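Local coordinates for 4-alpha-glucanotransferase (Corynebacterium glutamicum, PDB 5B68), which belongs to the amylomaltase, or disproportionating enzyme, family and combines a TIM-barrel domain with an N-terminal beta sandwich domain, at residues P414-G417 with G422-W425; V470-R473 with A478-T481; T21-A26 with H461-F466; V36-A41 with P407-G412. All blocks are in the same frame, centred on the assembly; numbering follows the deposited sequence.

Three of the four contacts reach a small antiparallel sheet, which runs in the order 423-424, 409-413, 467-472, 481-484. Contacts 1 and 2 lie towards its two edges, while contact 4 packs helix 32-41 against strand 409-413. Chemistry follows place in the fold. Contact 2 is buried and carries straight backbone hydrogen bonds; contact 4, partly buried, joins alanine methyls, an isoleucine and the CB of an aspartate, with one bridging water. Contacts 1 and 3 lie at the surface and touch by packing, without a hydrogen bond assigned between their segments. They also meet, Tyr23 of contact 3 lying against Asp416 of contact 1, and the centres of contacts 2 and 4 are about 7 Å apart.

Contact 1: residues P414-G417 with G422-W425; sequences PPDG and GQDW
Pro415 and Gly422 meet backbone to backbone, with Pro415 CA and Gly422 CA 3.6 Å apart. The pyrrolidine ring of Pro415 leans away from 422-425, yet its CB and CG still brush the backbone, each 4.1 Å from Gly422 N. The ring of Pro414 is turned away altogether, and it is the carbonyl carbon of this residue, Pro414 C, that lies 3.8 Å from Gly422 CA. Gly422 has a positive phi of 78°, and with no side chain of its own it lets two consecutive prolines pass close to its alpha carbon. These residues stand near the ends of the long loop of a beta hairpin, which joins strand 409-413 to the short outermost strand 423-424 of a four-stranded antiparallel sheet; Gln423 and Trp425 form backbone hydrogen bonds with Ala413 and Val411, respectively. Beyond the glycine the two side chains that approach each other are polar. Asp416 directs its CB toward 422-425, with a first torsion of -130° that lies away from any staggered position, and its carboxylate comes only loosely near the end of Gln423. The Gln423 side chain is extended at its second torsion (165°). Outside the two segments, Tyr23 touches Pro414, and Trp425 meets His461 edge to face. A molecule of BTB, probably from the crystallisation liquor, is bound about 4 Å from the Gln423 side chain.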
loop_
_atom_site.group_PDB
_atom_site.type_symbol
_atom_site.label_atom_id
_atom_site.label_comp_id
_atom_site.label_asym_id
_atom_site.label_seq_id
_atom_site.Cartn_x
_atom_site.Cartn_y
_atom_site.Cartn_z
ATOM N N PRO A 414 -1.442 2.490 -18.369
ATOM C CA PRO A 414 -1.451 2.768 -19.797
ATOM C C PRO A 414 -2.223 4.086 -20.012
ATOM O O PRO A 414 -2.935 4.531 -19.086
ATOM C CB PRO A 414 -2.225 1.602 -20.421
ATOM C CG PRO A 414 -3.030 1.034 -19.297
ATOM C CD PRO A 414 -2.324 1.381 -17.997
ATOM N N PRO A 415 -2.201 4.581 -21.230
ATOM C CA PRO A 415 -2.804 5.863 -21.559
ATOM C C PRO A 415 -4.290 5.877 -21.256
ATOM O O PRO A 415 -4.979 4.876 -21.303
ATOM C CB PRO A 415 -2.542 5.983 -23.050
ATOM C CG PRO A 415 -1.261 5.267 -23.242
ATOM C CD PRO A 415 -1.241 4.147 -22.248
ATOM N N ASP A 416 -4.737 7.070 -20.905
ATOM C CA ASP A 416 -5.958 7.369 -20.192
ATOM C C ASP A 416 -6.697 8.385 -21.015
ATOM O O ASP A 416 -6.109 8.982 -21.907
ATOM C CB ASP A 416 -5.577 8.079 -18.904
ATOM C CG ASP A 416 -6.208 7.486 -17.699
ATOM O OD1 ASP A 416 -6.955 6.505 -17.837
ATOM O OD2 ASP A 416 -5.957 8.014 -16.605
ATOM N N GLY A 417 -7.984 8.573 -20.753
ATOM C CA GLY A 417 -8.652 9.700 -21.365
ATOM C C GLY A 417 -7.978 10.953 -20.835
ATOM O O GLY A 417 -7.578 11.821 -21.606
ATOM N N GLY A 422 -0.238 8.218 -20.565
ATOM C CA GLY A 422 -0.215 7.231 -19.512
ATOM C C GLY A 422 0.595 7.739 -18.357
ATOM O O GLY A 422 0.891 8.907 -18.286
ATOM N N GLN A 423 0.955 6.851 -17.444
ATOM C CA GLN A 423 1.759 7.247 -16.313
ATOM C C GLN A 423 2.917 6.311 -16.064
ATOM O O GLN A 423 2.821 5.129 -16.290
ATOM C CB GLN A 423 0.920 7.282 -15.062
ATOM C CG GLN A 423 -0.321 8.122 -15.166
ATOM C CD GLN A 423 -1.268 7.835 -14.039
ATOM O OE1 GLN A 423 -2.350 7.328 -14.248
ATOM N NE2 GLN A 423 -0.850 8.141 -12.832
ATOM N N ASP A 424 4.006 6.867 -15.571
ATOM C CA ASP A 424 5.109 6.071 -15.082
ATOM C C ASP A 424 5.256 6.401 -13.614
ATOM O O ASP A 424 5.544 7.519 -13.287
ATOM C CB ASP A 424 6.384 6.469 -15.816
ATOM C CG ASP A 424 7.596 5.656 -15.388
ATOM O OD1 ASP A 424 7.436 4.676 -14.661
ATOM O OD2 ASP A 424 8.705 6.002 -15.809
ATOM N N TRP A 425 5.061 5.427 -12.736
ATOM C CA TRP A 425 5.174 5.645 -11.298
ATOM C C TRP A 425 6.590 5.426 -10.790
ATOM O O TRP A 425 6.901 5.753 -9.676
ATOM C CB TRP A 425 4.207 4.746 -10.537
ATOM C CG TRP A 425 2.805 4.923 -10.934
ATOM C CD1 TRP A 425 2.273 6.003 -11.516
ATOM C CD2 TRP A 425 1.739 3.985 -10.784
ATOM N NE1 TRP A 425 0.950 5.815 -11.750
ATOM C CE2 TRP A 425 0.595 4.576 -11.306
ATOM C CE3 TRP A 425 1.647 2.701 -10.266
ATOM C CZ2 TRP A 425 -0.629 3.939 -11.318
ATOM C CZ3 TRP A 425 0.427 2.074 -10.278
ATOM C CH2 TRP A 425 -0.687 2.686 -10.808
#

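Contact 2: residues V470-R473 with A478-T481; sequences VMPR and ATGT
Val470 and Thr481 form an antiparallel hydrogen-bonded pair, in which each residue both gives and receives a backbone bond. Val470 N donates to Thr481 O over 2.8 Å with an almost straight N-H...O angle of 176°, and Thr481 N returns a bond to Val470 O at 2.9 Å. The pair closes the loop between strand 467-472 and strand 481-484, an outermost strand of the four-stranded sheet. Both side chains project from the same face of the sheet, where helix 32-41 supplies Ile38 to Val470 and Thr34 to Thr481. CG2 of Val470 lies between its own backbone N and carbonyl carbon, 3.5 Å from Thr481 O. One step further, Gly480 passes close to the strand: its CA is 3.1 Å from Val470 O and 4.0 Å from Met471 CB. Proline at position 472 brings no N-H, and here the contact becomes packing, with Pro472 CD 3.9 Å from Thr479 OG1. The threonine hydroxyls find partners elsewhere: Thr479 OG1 with Ser476 O, Thr481 OG1 with Ala17 O; the carbonyl Thr479 O takes Thr34 OG1. The backbone of Met471 pairs with Ser410 on the neighbouring strand. The Val470 and Thr481 peptide groups satisfy each other and the hydroxyls are served from outside the two segments, consistent with the burial of this hairpin end.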
loop_
_atom_site.group_PDB
_atom_site.type_symbol
_atom_site.label_atom_id
_atom_site.label_comp_id
_atom_site.label_asym_id
_atom_site.label_seq_id
_atom_site.Cartn_x
_atom_site.Cartn_y
_atom_site.Cartn_z
ATOM N N VAL A 470 3.763 -2.334 -16.900
ATOM C CA VAL A 470 5.170 -1.977 -16.808
ATOM C C VAL A 470 5.689 -1.524 -18.164
ATOM O O VAL A 470 5.248 -2.037 -19.210
ATOM C CB VAL A 470 6.048 -3.183 -16.315
ATOM C CG1 VAL A 470 5.670 -3.547 -14.897
ATOM C CG2 VAL A 470 5.903 -4.408 -17.183
ATOM N N MET A 471 6.722 -0.685 -18.133
ATOM C CA MET A 471 7.377 -0.228 -19.336
ATOM C C MET A 471 8.861 -0.379 -19.148
ATOM O O MET A 471 9.331 -0.392 -18.028
ATOM C CB MET A 471 7.002 1.238 -19.570
ATOM C CG MET A 471 7.552 2.147 -18.477
ATOM S SD MET A 471 6.564 3.621 -18.224
ATOM C CE MET A 471 5.155 2.814 -17.449
ATOM N N PRO A 472 9.627 -0.592 -20.242
ATOM C CA PRO A 472 11.084 -0.603 -20.070
ATOM C C PRO A 472 11.497 0.704 -19.409
ATOM O O PRO A 472 10.920 1.759 -19.694
ATOM C CB PRO A 472 11.593 -0.671 -21.506
ATOM C CG PRO A 472 10.507 -1.301 -22.262
ATOM C CD PRO A 472 9.227 -0.845 -21.650
ATOM N N ARG A 473 12.446 0.635 -18.506
ATOM C CA ARG A 473 12.731 1.776 -17.694
ATOM C C ARG A 473 13.183 2.918 -18.599
ATOM O O ARG A 473 13.924 2.708 -19.526
ATOM C CB ARG A 473 13.788 1.433 -16.653
ATOM C CG ARG A 473 13.911 2.465 -15.559
ATOM C CD ARG A 473 14.557 1.900 -14.319
ATOM N NE ARG A 473 13.610 1.196 -13.478
ATOM C CZ ARG A 473 12.744 1.790 -12.679
ATOM N NH1 ARG A 473 12.699 3.103 -12.612
ATOM N NH2 ARG A 473 11.925 1.068 -11.947
ATOM N N ALA A 478 3.278 4.505 -23.132
ATOM C CA ALA A 478 2.757 3.951 -24.387
ATOM C C ALA A 478 3.482 2.703 -24.874
ATOM O O ALA A 478 2.896 1.951 -25.612
ATOM C CB ALA A 478 2.792 5.033 -25.519
ATOM N N THR A 479 4.751 2.520 -24.484
ATOM C CA THR A 479 5.558 1.374 -24.825
ATOM C C THR A 479 5.432 0.192 -23.866
ATOM O O THR A 479 6.108 -0.799 -24.074
ATOM C CB THR A 479 7.040 1.723 -24.996
ATOM O OG1 THR A 479 7.683 2.029 -23.744
ATOM C CG2 THR A 479 7.154 2.942 -25.959
ATOM N N GLY A 480 4.553 0.279 -22.877
ATOM C CA GLY A 480 4.467 -0.782 -21.888
ATOM C C GLY A 480 3.523 -1.901 -22.243
ATOM O O GLY A 480 2.898 -1.974 -23.337
ATOM N N THR A 481 3.467 -2.834 -21.293
ATOM C CA THR A 481 2.570 -3.947 -21.359
ATOM C C THR A 481 2.323 -4.495 -19.946
ATOM O O THR A 481 2.891 -3.958 -19.002
ATOM C CB THR A 481 3.092 -5.037 -22.290
ATOM O OG1 THR A 481 2.047 -5.966 -22.496
ATOM C CG2 THR A 481 4.336 -5.739 -21.789
#

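Contact 3: residues T21-A26 with H461-F466; sequences TDYKGA and HVLGLF
Tyr23, the second residue of a type I beta turn in 21-26, points its hydroxyl at His461 and Leu463 in the loop that follows barrel strand 456-459. The turn runs from Asp22 to Gly25 and carries a G1 beta bulge, Gly25 having a positive phi of 83° while Asp22 N is bonded to Ala26 O. Its partners are His461, just before the 3-10 segment 462-465, and Leu463 within it, both in the TIM-barrel family region, so the contact brings together parts of the chain more than 430 residues apart. The touch is slight, and the phenol makes it with its far end. Tyr23 OH lies 4.4 Å from His461 CE1, at the edge of the imidazole and near its plane, and also 4.4 Å from Leu463 CD2. A first torsion of -81° swings the Tyr23 ring beside its own backbone N and out toward the barrel loop. The backbone N of His461 is hydrogen-bonded to Glu508 OE2, and a bound BTB lies about 4 Å from the His461 side chain. Leu463 also touches Phe513. Bonds within the turn also brace it. Gly25 N bonds to Asp22 O, and Lys24 N makes a weak bond to Asp22 OD1. The same carboxylate oxygen, Asp22 OD1, accepts Ala26 N at 2.6 Å from above the carboxylate plane.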
loop_
_atom_site.group_PDB
_atom_site.type_symbol
_atom_site.label_atom_id
_atom_site.label_comp_id
_atom_site.label_asym_id
_atom_site.label_seq_id
_atom_site.Cartn_x
_atom_site.Cartn_y
_atom_site.Cartn_z
ATOM N N THR A 21 -6.040 -3.748 -23.711
ATOM C CA THR A 21 -6.897 -2.626 -23.929
ATOM C C THR A 21 -6.467 -1.573 -22.935
ATOM O O THR A 21 -6.215 -1.860 -21.775
ATOM C CB THR A 21 -8.363 -2.981 -23.730
ATOM O OG1 THR A 21 -8.691 -4.074 -24.587
ATOM C CG2 THR A 21 -9.225 -1.796 -24.088
ATOM N N ASP A 22 -6.332 -0.355 -23.415
ATOM C CA ASP A 22 -5.887 0.728 -22.561
ATOM C C ASP A 22 -7.019 1.250 -21.679
ATOM O O ASP A 22 -8.133 0.735 -21.694
ATOM C CB ASP A 22 -5.270 1.854 -23.381
ATOM C CG ASP A 22 -6.264 2.518 -24.296
ATOM O OD1 ASP A 22 -7.473 2.257 -24.147
ATOM O OD2 ASP A 22 -5.821 3.293 -25.151
ATOM N N TYR A 23 -6.702 2.244 -20.863
ATOM C CA TYR A 23 -7.679 2.839 -19.977
ATOM C C TYR A 23 -8.716 3.690 -20.711
ATOM O O TYR A 23 -9.677 4.145 -20.118
ATOM C CB TYR A 23 -6.991 3.605 -18.853
ATOM C CG TYR A 23 -6.522 2.725 -17.715
ATOM C CD1 TYR A 23 -6.753 1.369 -17.717
ATOM C CD2 TYR A 23 -5.843 3.262 -16.643
ATOM C CE1 TYR A 23 -6.328 0.577 -16.684
ATOM C CE2 TYR A 23 -5.416 2.469 -15.603
ATOM C CZ TYR A 23 -5.666 1.130 -15.636
ATOM O OH TYR A 23 -5.248 0.347 -14.605
ATOM N N LYS A 24 -8.507 3.921 -21.997
ATOM C CA LYS A 24 -9.506 4.588 -22.815
ATOM C C LYS A 24 -10.206 3.617 -23.765
ATOM O O LYS A 24 -10.929 4.029 -24.653
ATOM C CB LYS A 24 -8.902 5.756 -23.569
ATOM C CG LYS A 24 -8.076 5.359 -24.766
ATOM C CD LYS A 24 -7.224 6.517 -25.227
ATOM C CE LYS A 24 -6.429 7.093 -24.077
ATOM N NZ LYS A 24 -5.523 8.176 -24.524
ATOM N N GLY A 25 -9.963 2.325 -23.585
ATOM C CA GLY A 25 -10.671 1.303 -24.332
ATOM C C GLY A 25 -10.188 0.957 -25.729
ATOM O O GLY A 25 -10.885 0.282 -26.479
ATOM N N ALA A 26 -9.013 1.452 -26.086
ATOM C CA ALA A 26 -8.340 1.136 -27.344
ATOM C C ALA A 26 -7.602 -0.225 -27.350
ATOM O O ALA A 26 -7.086 -0.640 -26.323
ATOM C CB ALA A 26 -7.380 2.258 -27.679
ATOM N N HIS A 461 -3.843 0.322 -5.398
ATOM C CA HIS A 461 -3.677 -0.414 -6.646
ATOM C C HIS A 461 -3.775 -1.941 -6.490
ATOM O O HIS A 461 -2.845 -2.653 -6.766
ATOM C CB HIS A 461 -2.374 -0.041 -7.333
ATOM C CG HIS A 461 -2.361 -0.355 -8.794
ATOM N ND1 HIS A 461 -3.272 0.179 -9.674
ATOM C CD2 HIS A 461 -1.555 -1.154 -9.530
ATOM C CE1 HIS A 461 -3.025 -0.274 -10.887
ATOM N NE2 HIS A 461 -1.987 -1.082 -10.826
ATOM N N VAL A 462 -4.900 -2.409 -5.988
ATOM C CA VAL A 462 -5.062 -3.817 -5.668
ATOM C C VAL A 462 -4.947 -4.697 -6.909
ATOM O O VAL A 462 -4.604 -5.848 -6.825
ATOM C CB VAL A 462 -6.355 -4.093 -4.918
ATOM C CG1 VAL A 462 -7.538 -3.978 -5.839
ATOM C CG2 VAL A 462 -6.280 -5.443 -4.236
ATOM N N LEU A 463 -5.265 -4.143 -8.069
ATOM C CA LEU A 463 -5.078 -4.911 -9.339
ATOM C C LEU A 463 -3.667 -5.491 -9.535
ATOM O O LEU A 463 -3.523 -6.518 -10.198
ATOM C CB LEU A 463 -5.494 -4.078 -10.528
ATOM C CG LEU A 463 -5.499 -4.792 -11.881
ATOM C CD1 LEU A 463 -6.489 -5.941 -12.008
ATOM C CD2 LEU A 463 -5.663 -3.752 -13.003
ATOM N N GLY A 464 -2.674 -4.833 -8.920
ATOM C CA GLY A 464 -1.288 -5.262 -8.840
ATOM C C GLY A 464 -1.056 -6.583 -8.163
ATOM O O GLY A 464 0.059 -7.126 -8.243
ATOM N N LEU A 465 -2.053 -7.119 -7.488
ATOM C CA LEU A 465 -1.964 -8.488 -6.967
ATOM C C LEU A 465 -2.154 -9.478 -8.130
ATOM O O LEU A 465 -1.896 -10.690 -7.956
ATOM C CB LEU A 465 -2.993 -8.699 -5.888
ATOM C CG LEU A 465 -2.911 -7.770 -4.641
ATOM C CD1 LEU A 465 -4.126 -8.059 -3.770
ATOM C CD2 LEU A 465 -1.695 -7.993 -3.822
ATOM N N PHE A 466 -2.708 -8.999 -9.269
ATOM C CA PHE A 466 -3.000 -9.798 -10.430
ATOM C C PHE A 466 -2.007 -9.568 -11.560
ATOM O O PHE A 466 -1.572 -10.506 -12.210
ATOM C CB PHE A 466 -4.447 -9.547 -10.903
ATOM C CG PHE A 466 -5.488 -9.879 -9.846
ATOM C CD1 PHE A 466 -5.762 -8.987 -8.825
ATOM C CD2 PHE A 466 -6.153 -11.097 -9.869
ATOM C CE1 PHE A 466 -6.707 -9.284 -7.872
ATOM C CE2 PHE A 466 -7.069 -11.404 -8.910
ATOM C CZ PHE A 466 -7.341 -10.493 -7.867
#

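Contact 4: residues V36-A41 with P407-G412; sequences VKILRA and PDASVG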
loop_
_atom_site.group_PDB
_atom_site.type_symbol
_atom_site.label_atom_id
_atom_site.label_comp_id
_atom_site.label_asym_id
_atom_site.label_seq_id
_atom_site.Cartn_x
_atom_site.Cartn_y
_atom_site.Cartn_z
ATOM N N VAL A 36 10.652 -8.026 -26.135
ATOM C CA VAL A 36 12.040 -8.363 -25.906
ATOM C C VAL A 36 12.581 -7.649 -24.693
ATOM O O VAL A 36 13.314 -8.275 -23.891
ATOM C CB VAL A 36 12.886 -8.090 -27.201
ATOM C CG1 VAL A 36 14.355 -8.212 -26.935
ATOM C CG2 VAL A 36 12.464 -9.035 -28.325
ATOM N N LYS A 37 12.308 -6.355 -24.541
ATOM C CA LYS A 37 12.918 -5.606 -23.419
ATOM C C LYS A 37 12.318 -6.044 -22.058
ATOM O O LYS A 37 13.012 -6.113 -21.075
ATOM C CB LYS A 37 12.728 -4.102 -23.577
ATOM C CG LYS A 37 13.668 -3.581 -24.642
ATOM C CD LYS A 37 13.334 -2.164 -25.051
ATOM C CE LYS A 37 14.507 -1.589 -25.845
ATOM N NZ LYS A 37 14.013 -0.371 -26.582
ATOM N N ILE A 38 11.040 -6.365 -22.040
ATOM C CA ILE A 38 10.418 -6.843 -20.797
ATOM C C ILE A 38 10.911 -8.265 -20.511
ATOM O O ILE A 38 11.265 -8.538 -19.394
ATOM C CB ILE A 38 8.882 -6.792 -20.857
ATOM C CG1 ILE A 38 8.450 -5.331 -21.020
ATOM C CG2 ILE A 38 8.257 -7.391 -19.565
ATOM C CD1 ILE A 38 8.985 -4.418 -19.962
ATOM N N LEU A 39 11.024 -9.119 -21.518
ATOM C CA LEU A 39 11.627 -10.458 -21.289
ATOM C C LEU A 39 13.047 -10.377 -20.726
ATOM O O LEU A 39 13.390 -11.076 -19.790
ATOM C CB LEU A 39 11.580 -11.276 -22.553
ATOM C CG LEU A 39 10.159 -11.734 -22.878
ATOM C CD1 LEU A 39 10.027 -12.211 -24.325
ATOM C CD2 LEU A 39 9.736 -12.893 -21.992
ATOM N N ARG A 40 13.844 -9.481 -21.271
ATOM C CA ARG A 40 15.203 -9.256 -20.765
ATOM C C ARG A 40 15.227 -8.695 -19.347
ATOM O O ARG A 40 16.028 -9.189 -18.499
ATOM C CB ARG A 40 15.956 -8.345 -21.724
ATOM C CG ARG A 40 16.384 -9.008 -23.033
ATOM C CD ARG A 40 17.021 -8.023 -24.050
ATOM N NE ARG A 40 18.079 -7.225 -23.446
ATOM C CZ ARG A 40 19.245 -7.692 -22.974
ATOM N NH1 ARG A 40 20.109 -6.831 -22.434
ATOM N NH2 ARG A 40 19.580 -8.988 -23.009
ATOM N N ALA A 41 14.265 -7.794 -19.042
ATOM C CA ALA A 41 14.102 -7.296 -17.668
ATOM C C ALA A 41 13.762 -8.443 -16.703
ATOM O O ALA A 41 14.103 -8.417 -15.530
ATOM C CB ALA A 41 13.036 -6.206 -17.660
ATOM N N PRO A 407 14.324 -4.676 -11.983
ATOM C CA PRO A 407 14.540 -3.238 -11.993
ATOM C C PRO A 407 14.666 -2.556 -13.373
ATOM O O PRO A 407 14.503 -1.339 -13.441
ATOM C CB PRO A 407 15.852 -3.070 -11.146
ATOM C CG PRO A 407 16.530 -4.383 -11.255
ATOM C CD PRO A 407 15.415 -5.378 -11.261
ATOM N N ASP A 408 14.832 -3.308 -14.462
ATOM C CA ASP A 408 14.832 -2.665 -15.784
ATOM C C ASP A 408 13.454 -2.397 -16.329
ATOM O O ASP A 408 13.315 -1.914 -17.442
ATOM C CB ASP A 408 15.668 -3.494 -16.740
ATOM C CG ASP A 408 17.179 -3.446 -16.413
ATOM O OD1 ASP A 408 17.616 -2.613 -15.638
ATOM O OD2 ASP A 408 17.942 -4.216 -16.991
ATOM N N ALA A 409 12.412 -2.710 -15.557
ATOM C CA ALA A 409 11.047 -2.324 -15.886
ATOM C C ALA A 409 10.614 -1.301 -14.825
ATOM O O ALA A 409 11.137 -1.255 -13.674
ATOM C CB ALA A 409 10.096 -3.545 -15.875
ATOM N N SER A 410 9.620 -0.521 -15.204
ATOM C CA SER A 410 9.097 0.505 -14.354
ATOM C C SER A 410 7.561 0.371 -14.364
ATOM O O SER A 410 6.937 0.239 -15.419
ATOM C CB SER A 410 9.616 1.896 -14.847
ATOM O OG SER A 410 9.250 2.858 -13.895
ATOM N N VAL A 411 6.958 0.428 -13.219
ATOM C CA VAL A 411 5.481 0.294 -13.039
ATOM C C VAL A 411 4.733 1.570 -13.361
ATOM O O VAL A 411 5.175 2.647 -13.026
ATOM C CB VAL A 411 5.097 -0.130 -11.607
ATOM C CG1 VAL A 411 3.583 -0.276 -11.462
ATOM C CG2 VAL A 411 5.741 -1.435 -11.250
ATOM N N GLY A 412 3.569 1.417 -13.990
ATOM C CA GLY A 412 2.752 2.597 -14.262
ATOM C C GLY A 412 1.367 2.258 -14.706
ATOM O O GLY A 412 0.752 1.318 -14.196
HETATM O O HOH W 1 15.391 -6.135 -14.450
#
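Ala41, at the last turn of helix 32-41, sets its methyl group against Asp408 and Ala409 where strand 409-413 begins. Ala41 CB is 3.9 Å from Asp408 CB and 4.3 Å from Ala409 CB, so three beta carbons meet with no longer side chain between them. Of its side chain, Asp408 offers CB here because its first torsion, -70°, places the carboxylate beside its own backbone N and opposite the carbonyl carbon. Arg40 has the opposite charge, but its guanidinium does not reach that carboxylate. One helical turn before Ala41, Ile38 completes the apolar patch. Its branch to CG1 and CD1 is folded twice, with torsions of -63° and -55°, which brings CD1 to 4.3 Å from Ala409 CB although the beta carbon is not aimed at the strand. Ile38 also packs on Val470 and Pro472 of the adjoining strand, and it thus spans two strands. Lys37 points its end away from 407-412 and forms a salt bridge with Asp33. A single polar link joins the backbones: one water donates to Ala41 O at 2.8 Å and accepts from Asp408 N at 2.9 Å, satisfying a carbonyl at the helix end and an amide just before the strand. Small residues facing one another, with a branched side chain alongside, produce the close alpha/beta packing of a helix laid against the face of an antiparallel sheet.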